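Local coordinates for protein cytosolic IMP-GMP specific 5'-nucleotidase (Legionella pneumophila subsp. pneumophila, PDB 4OHF) that probably hydrolyses the 5'-phosphate of purine nucleoside monophosphates such as IMP and GMP, using a bound magnesium ion, at residues F7-I12 and Q422-A427; R256-N261 and V278-N283. One frame throughout, in Å; residues are numbered along the deposited sequence.

Overall arrangement
From the N terminus the chain first lays down strand 7-8, an outermost strand of the mixed sheet. Asn9 and Arg10, just after it, meet residues 422-427 at the end of helix 418-426, so contact 1 closes a loop of about 400 residues that takes in most of the protein. Contact 2 falls wholly within that loop: strand 257-260 turns back through strand 267-269 to pair with strand 277-281, a local closure. The two do not cross. Their centres lie 30 Å apart, at different ends of one sheet: contact 1 ties the 7-8 end to a helix beside the GMP pocket, contact 2 builds the end bordered by strand 267-269.

Contact 1: residues F7-I12 and Q422-A427; sequences FVNRII and QVDRFA. With PO4 (phosphate ion), chain I.
Asn9 and Arg10 reach from the end of strand 7-8 to backbone oxygens at the C-terminal end of helix 418-426. Asn9 ND2 gives a nearly straight bond to Ala427 O, 2.8 Å long at 171°, and this oxygen lies in the plane of the amide. The Asp424 carboxylate is turned almost perpendicular to that amide (89°); Asn9 OD1 and Asp424 OD1, both acceptors, stand 3.2 Å apart without bonding. Asp424 OD2 instead accepts from Tyr87 OH of the second subunit. Arg10 directs NH1 and NH2 end-on at a single acceptor, Asp424 O: NH1 at 3.0 Å, nearly along the C=O axis, and NH2 at 3.3 Å with a more bent bond. A phosphate ion, probably from the crystallisation liquor, lies at the NE/NH2 side of the guanidinium, Arg10 NH2 reaching PO4 O2 at 3.0 Å and NE reaching PO4 O3 at 3.2 Å. The bend at chi3 (-70°) sets NE on its way to this ion, which Lys313, Arg319 and Thr320, and Tyr113 of the second subunit, also bind. Side-chain donors thus satisfy carbonyl oxygens at a helix C-terminus, joining the edge of the HAD-like core sheet to the helix carrying Tyr421 of the GMP pocket.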
loop_
_atom_site.group_PDB
_atom_site.type_symbol
_atom_site.label_atom_id
_atom_site.label_comp_id
_atom_site.label_asym_id
_atom_site.label_seq_id
_atom_site.Cartn_x
_atom_site.Cartn_y
_atom_site.Cartn_z
ATOM N N PHE B 7 -27.819 -22.566 8.208
ATOM C CA PHE B 7 -26.508 -22.908 8.720
ATOM C C PHE B 7 -25.931 -21.737 9.476
ATOM O O PHE B 7 -26.012 -20.604 9.015
ATOM C CB PHE B 7 -25.640 -23.326 7.552
ATOM C CG PHE B 7 -26.312 -24.341 6.689
ATOM C CD1 PHE B 7 -26.613 -25.605 7.192
ATOM C CD2 PHE B 7 -26.740 -24.010 5.408
ATOM C CE1 PHE B 7 -27.338 -26.521 6.430
ATOM C CE2 PHE B 7 -27.464 -24.916 4.638
ATOM C CZ PHE B 7 -27.766 -26.175 5.146
ATOM N N VAL B 8 -25.361 -22.024 10.645
ATOM C CA VAL B 8 -24.827 -20.988 11.520
ATOM C C VAL B 8 -23.312 -20.996 11.678
ATOM O O VAL B 8 -22.726 -22.004 12.060
ATOM C CB VAL B 8 -25.476 -21.094 12.929
ATOM C CG1 VAL B 8 -25.167 -19.861 13.742
ATOM C CG2 VAL B 8 -26.983 -21.312 12.795
ATOM N N ASN B 9 -22.688 -19.861 11.374
ATOM C CA ASN B 9 -21.243 -19.718 11.519
ATOM C C ASN B 9 -20.908 -18.998 12.824
ATOM O O ASN B 9 -19.876 -19.246 13.436
ATOM C CB ASN B 9 -20.641 -18.927 10.351
ATOM C CG ASN B 9 -20.734 -19.673 9.030
ATOM O OD1 ASN B 9 -20.538 -20.890 8.980
ATOM N ND2 ASN B 9 -21.022 -18.946 7.947
ATOM N N ARG B 10 -21.793 -18.103 13.240
ATOM C CA ARG B 10 -21.601 -17.321 14.455
ATOM C C ARG B 10 -22.946 -16.998 15.068
ATOM O O ARG B 10 -23.940 -16.848 14.360
ATOM C CB ARG B 10 -20.919 -15.994 14.155
ATOM C CG ARG B 10 -19.439 -16.034 13.990
ATOM C CD ARG B 10 -18.927 -14.616 13.758
ATOM N NE ARG B 10 -19.330 -14.099 12.455
ATOM C CZ ARG B 10 -18.950 -14.649 11.304
ATOM N NH1 ARG B 10 -18.160 -15.726 11.315
ATOM N NH2 ARG B 10 -19.356 -14.127 10.150
ATOM N N ILE B 11 -22.959 -16.869 16.389
ATOM C CA ILE B 11 -24.170 -16.541 17.116
ATOM C C ILE B 11 -24.824 -15.255 16.617
ATOM O O ILE B 11 -24.144 -14.284 16.319
ATOM C CB ILE B 11 -23.870 -16.325 18.622
ATOM C CG1 ILE B 11 -23.448 -17.641 19.273
ATOM C CG2 ILE B 11 -25.096 -15.734 19.335
ATOM C CD1 ILE B 11 -22.900 -17.460 20.680
ATOM N N ILE B 12 -26.147 -15.287 16.505
ATOM C CA ILE B 12 -26.940 -14.113 16.173
ATOM C C ILE B 12 -28.300 -14.322 16.843
ATOM O O ILE B 12 -29.002 -15.302 16.574
ATOM C CB ILE B 12 -27.124 -13.856 14.653
ATOM C CG1 ILE B 12 -27.789 -12.487 14.483
ATOM C CG2 ILE B 12 -27.982 -14.945 13.993
ATOM C CD1 ILE B 12 -28.095 -12.111 13.077
ATOM N N GLN B 422 -14.820 -17.359 2.533
ATOM C CA GLN B 422 -15.526 -16.098 2.332
ATOM C C GLN B 422 -16.898 -16.146 2.978
ATOM O O GLN B 422 -17.289 -15.228 3.709
ATOM C CB GLN B 422 -15.683 -15.800 0.848
ATOM C CG GLN B 422 -14.445 -15.271 0.164
ATOM C CD GLN B 422 -14.748 -14.849 -1.268
ATOM O OE1 GLN B 422 -14.828 -15.687 -2.176
ATOM N NE2 GLN B 422 -14.953 -13.547 -1.473
ATOM N N VAL B 423 -17.640 -17.211 2.690
ATOM C CA VAL B 423 -18.967 -17.368 3.274
ATOM C C VAL B 423 -18.860 -17.341 4.802
ATOM O O VAL B 423 -19.607 -16.641 5.481
ATOM C CB VAL B 423 -19.621 -18.694 2.827
ATOM C CG1 VAL B 423 -20.802 -19.032 3.717
ATOM C CG2 VAL B 423 -20.090 -18.562 1.397
ATOM N N ASP B 424 -17.909 -18.099 5.333
ATOM C CA ASP B 424 -17.718 -18.152 6.764
ATOM C C ASP B 424 -17.351 -16.795 7.371
ATOM O O ASP B 424 -17.806 -16.468 8.462
ATOM C CB ASP B 424 -16.632 -19.176 7.107
ATOM C CG ASP B 424 -16.510 -19.418 8.604
ATOM O OD1 ASP B 424 -17.550 -19.684 9.245
ATOM O OD2 ASP B 424 -15.384 -19.345 9.145
ATOM N N ARG B 425 -16.538 -16.003 6.675
ATOM C CA ARG B 425 -16.107 -14.716 7.215
ATOM C C ARG B 425 -17.143 -13.603 7.077
ATOM O O ARG B 425 -17.211 -12.693 7.905
ATOM C CB ARG B 425 -14.801 -14.270 6.556
ATOM C CG ARG B 425 -14.147 -13.066 7.227
ATOM C CD ARG B 425 -13.148 -12.392 6.303
ATOM N NE ARG B 425 -11.983 -11.843 7.007
ATOM C CZ ARG B 425 -12.047 -10.993 8.027
ATOM N NH1 ARG B 425 -13.232 -10.577 8.493
ATOM N NH2 ARG B 425 -10.921 -10.547 8.569
ATOM N N PHE B 426 -17.958 -13.683 6.036
ATOM C CA PHE B 426 -18.957 -12.666 5.797
ATOM C C PHE B 426 -20.330 -12.960 6.372
ATOM O O PHE B 426 -21.018 -12.047 6.804
ATOM C CB PHE B 426 -19.068 -12.408 4.290
ATOM C CG PHE B 426 -20.196 -11.489 3.907
ATOM C CD1 PHE B 426 -21.501 -11.972 3.785
ATOM C CD2 PHE B 426 -19.962 -10.138 3.666
ATOM C CE1 PHE B 426 -22.547 -11.117 3.428
ATOM C CE2 PHE B 426 -20.998 -9.276 3.310
ATOM C CZ PHE B 426 -22.290 -9.764 3.191
ATOM N N ALA B 427 -20.741 -14.218 6.382
ATOM C CA ALA B 427 -22.073 -14.544 6.873
ATOM C C ALA B 427 -22.130 -15.178 8.238
ATOM O O ALA B 427 -21.468 -16.182 8.478
ATOM C CB ALA B 427 -22.791 -15.465 5.875
HETATM P P PO4 I . -21.593 -10.983 11.402
HETATM O O1 PO4 I . -22.976 -10.486 11.196
HETATM O O2 PO4 I . -21.184 -11.808 10.239
HETATM O O3 PO4 I . -21.543 -11.806 12.635
HETATM O O4 PO4 I . -20.663 -9.837 11.543
#

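Contact 2: residues R256-N261 and V278-N283; sequences RFLSVN and VYQGGN
Phe257 CG stands anti to the carbonyl carbon (chi1 -86°), which starts the ring toward Gly282, whose bare CA sits over the centre of one face in a CH-pi contact. Val260 CG2 is anti to its carbonyl carbon and packs on Tyr279 C at 3.5 Å, while Val260 CB meets Val278 CG1 at 3.8 Å. The Phe257 and Tyr279 rings lie obliquely, planes 72° apart, with Phe257 CD1 4.0 Å from Tyr279 CB. On the face opposite Ser259 and Tyr279, Leu258 and Gln280 run side by side; Gln280 OE1 accepts a hydrogen bond from Asn269 ND2 of the third subunit. Leu258 and Gln280 form the hydrogen-bonded pair, with Gln280 N to Leu258 O at 2.9 Å and Leu258 N to Gln280 O at 3.0 Å. Val260 N bonds to Val278 O, which also accepts from a water linking it to Ser259 OG. At the other end Gly282 N reaches Arg256 O at 3.0 Å from above the carbonyl plane. Positive phi at Gly281 and Gly282 suits glycine, and Asn283 OD1 caps Lys286 N. This is an antiparallel strand pair at the margin of the HAD-like mixed sheet, strand 277-281 running through Gly282 and N-cap Asn283 into helix 284-290.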
loop_
_atom_site.group_PDB
_atom_site.type_symbol
_atom_site.label_atom_id
_atom_site.label_comp_id
_atom_site.label_asym_id
_atom_site.label_seq_id
_atom_site.Cartn_x
_atom_site.Cartn_y
_atom_site.Cartn_z
ATOM N N ARG B 256 -24.813 10.488 -0.480
ATOM C CA ARG B 256 -26.068 10.951 0.097
ATOM C C ARG B 256 -27.347 10.266 -0.377
ATOM O O ARG B 256 -27.396 9.646 -1.440
ATOM C CB ARG B 256 -26.212 12.475 -0.085
ATOM C CG ARG B 256 -26.182 12.990 -1.542
ATOM C CD ARG B 256 -26.877 14.372 -1.685
ATOM N NE ARG B 256 -26.419 15.359 -0.698
ATOM C CZ ARG B 256 -25.172 15.829 -0.614
ATOM N NH1 ARG B 256 -24.860 16.721 0.322
ATOM N NH2 ARG B 256 -24.235 15.417 -1.468
ATOM N N PHE B 257 -28.375 10.379 0.453
ATOM C CA PHE B 257 -29.686 9.829 0.166
ATOM C C PHE B 257 -30.446 10.821 -0.709
ATOM O O PHE B 257 -30.177 12.024 -0.697
ATOM C CB PHE B 257 -30.485 9.640 1.457
ATOM C CG PHE B 257 -30.229 8.337 2.158
ATOM C CD1 PHE B 257 -30.755 7.146 1.659
ATOM C CD2 PHE B 257 -29.487 8.302 3.332
ATOM C CE1 PHE B 257 -30.554 5.945 2.318
ATOM C CE2 PHE B 257 -29.279 7.098 4.000
ATOM C CZ PHE B 257 -29.817 5.916 3.490
ATOM N N LEU B 258 -31.396 10.301 -1.471
ATOM C CA LEU B 258 -32.242 11.113 -2.330
ATOM C C LEU B 258 -33.647 10.597 -2.074
ATOM O O LEU B 258 -33.883 9.395 -2.049
ATOM C CB LEU B 258 -31.853 10.938 -3.802
ATOM C CG LEU B 258 -30.550 11.640 -4.215
ATOM C CD1 LEU B 258 -30.197 11.323 -5.655
ATOM C CD2 LEU B 258 -30.728 13.138 -4.047
ATOM N N SER B 259 -34.584 11.500 -1.845
ATOM C CA SER B 259 -35.947 11.075 -1.577
ATOM C C SER B 259 -36.678 10.850 -2.892
ATOM O O SER B 259 -36.651 11.708 -3.773
ATOM C CB SER B 259 -36.663 12.129 -0.745
ATOM O OG SER B 259 -37.956 11.681 -0.403
ATOM N N VAL B 260 -37.321 9.696 -3.031
ATOM C CA VAL B 260 -38.029 9.392 -4.263
ATOM C C VAL B 260 -39.530 9.523 -4.122
ATOM O O VAL B 260 -40.123 8.978 -3.187
ATOM C CB VAL B 260 -37.732 7.954 -4.761
ATOM C CG1 VAL B 260 -38.302 7.761 -6.158
ATOM C CG2 VAL B 260 -36.248 7.692 -4.757
ATOM N N ASN B 261 -40.134 10.262 -5.049
ATOM C CA ASN B 261 -41.579 10.433 -5.082
ATOM C C ASN B 261 -42.065 9.090 -5.633
ATOM O O ASN B 261 -41.794 8.756 -6.786
ATOM C CB ASN B 261 -41.939 11.570 -6.036
ATOM C CG ASN B 261 -43.429 11.846 -6.087
ATOM O OD1 ASN B 261 -44.223 11.008 -6.529
ATOM N ND2 ASN B 261 -43.817 13.030 -5.637
ATOM N N VAL B 278 -39.530 5.628 0.051
ATOM C CA VAL B 278 -38.617 5.179 -0.985
ATOM C C VAL B 278 -37.461 6.166 -1.113
ATOM O O VAL B 278 -37.663 7.365 -0.961
ATOM C CB VAL B 278 -39.343 5.070 -2.326
ATOM C CG1 VAL B 278 -38.408 4.479 -3.366
ATOM C CG2 VAL B 278 -40.592 4.222 -2.166
ATOM N N TYR B 279 -36.259 5.653 -1.380
ATOM C CA TYR B 279 -35.075 6.484 -1.536
ATOM C C TYR B 279 -34.135 5.934 -2.610
ATOM O O TYR B 279 -34.349 4.842 -3.154
ATOM C CB TYR B 279 -34.289 6.580 -0.217
ATOM C CG TYR B 279 -34.974 7.346 0.894
ATOM C CD1 TYR B 279 -35.927 6.727 1.716
ATOM C CD2 TYR B 279 -34.687 8.695 1.118
ATOM C CE1 TYR B 279 -36.572 7.432 2.734
ATOM C CE2 TYR B 279 -35.328 9.414 2.129
ATOM C CZ TYR B 279 -36.271 8.776 2.937
ATOM O OH TYR B 279 -36.898 9.472 3.957
ATOM N N GLN B 280 -33.094 6.709 -2.910
ATOM C CA GLN B 280 -32.077 6.314 -3.879
ATOM C C GLN B 280 -30.718 6.622 -3.245
ATOM O O GLN B 280 -30.588 7.614 -2.525
ATOM C CB GLN B 280 -32.245 7.096 -5.190
ATOM C CG GLN B 280 -31.192 6.759 -6.230
ATOM C CD GLN B 280 -31.521 7.303 -7.599
ATOM O OE1 GLN B 280 -32.493 6.880 -8.220
ATOM N NE2 GLN B 280 -30.711 8.235 -8.081
ATOM N N GLY B 281 -29.725 5.767 -3.499
ATOM C CA GLY B 281 -28.398 5.967 -2.927
ATOM C C GLY B 281 -28.330 5.775 -1.414
ATOM O O GLY B 281 -28.836 4.780 -0.873
ATOM N N GLY B 282 -27.703 6.727 -0.722
ATOM C CA GLY B 282 -27.601 6.645 0.729
ATOM C C GLY B 282 -26.351 5.945 1.250
ATOM O O GLY B 282 -25.469 5.518 0.489
ATOM N N ASN B 283 -26.271 5.831 2.570
ATOM C CA ASN B 283 -25.142 5.171 3.205
ATOM C C ASN B 283 -25.607 4.626 4.547
ATOM O O ASN B 283 -26.453 5.231 5.214
ATOM C CB ASN B 283 -23.951 6.147 3.373
ATOM C CG ASN B 283 -24.235 7.286 4.351
ATOM O OD1 ASN B 283 -24.339 7.080 5.561
ATOM N ND2 ASN B 283 -24.359 8.494 3.824
HETATM O O HOH W 1 -39.112 9.001 0.894
#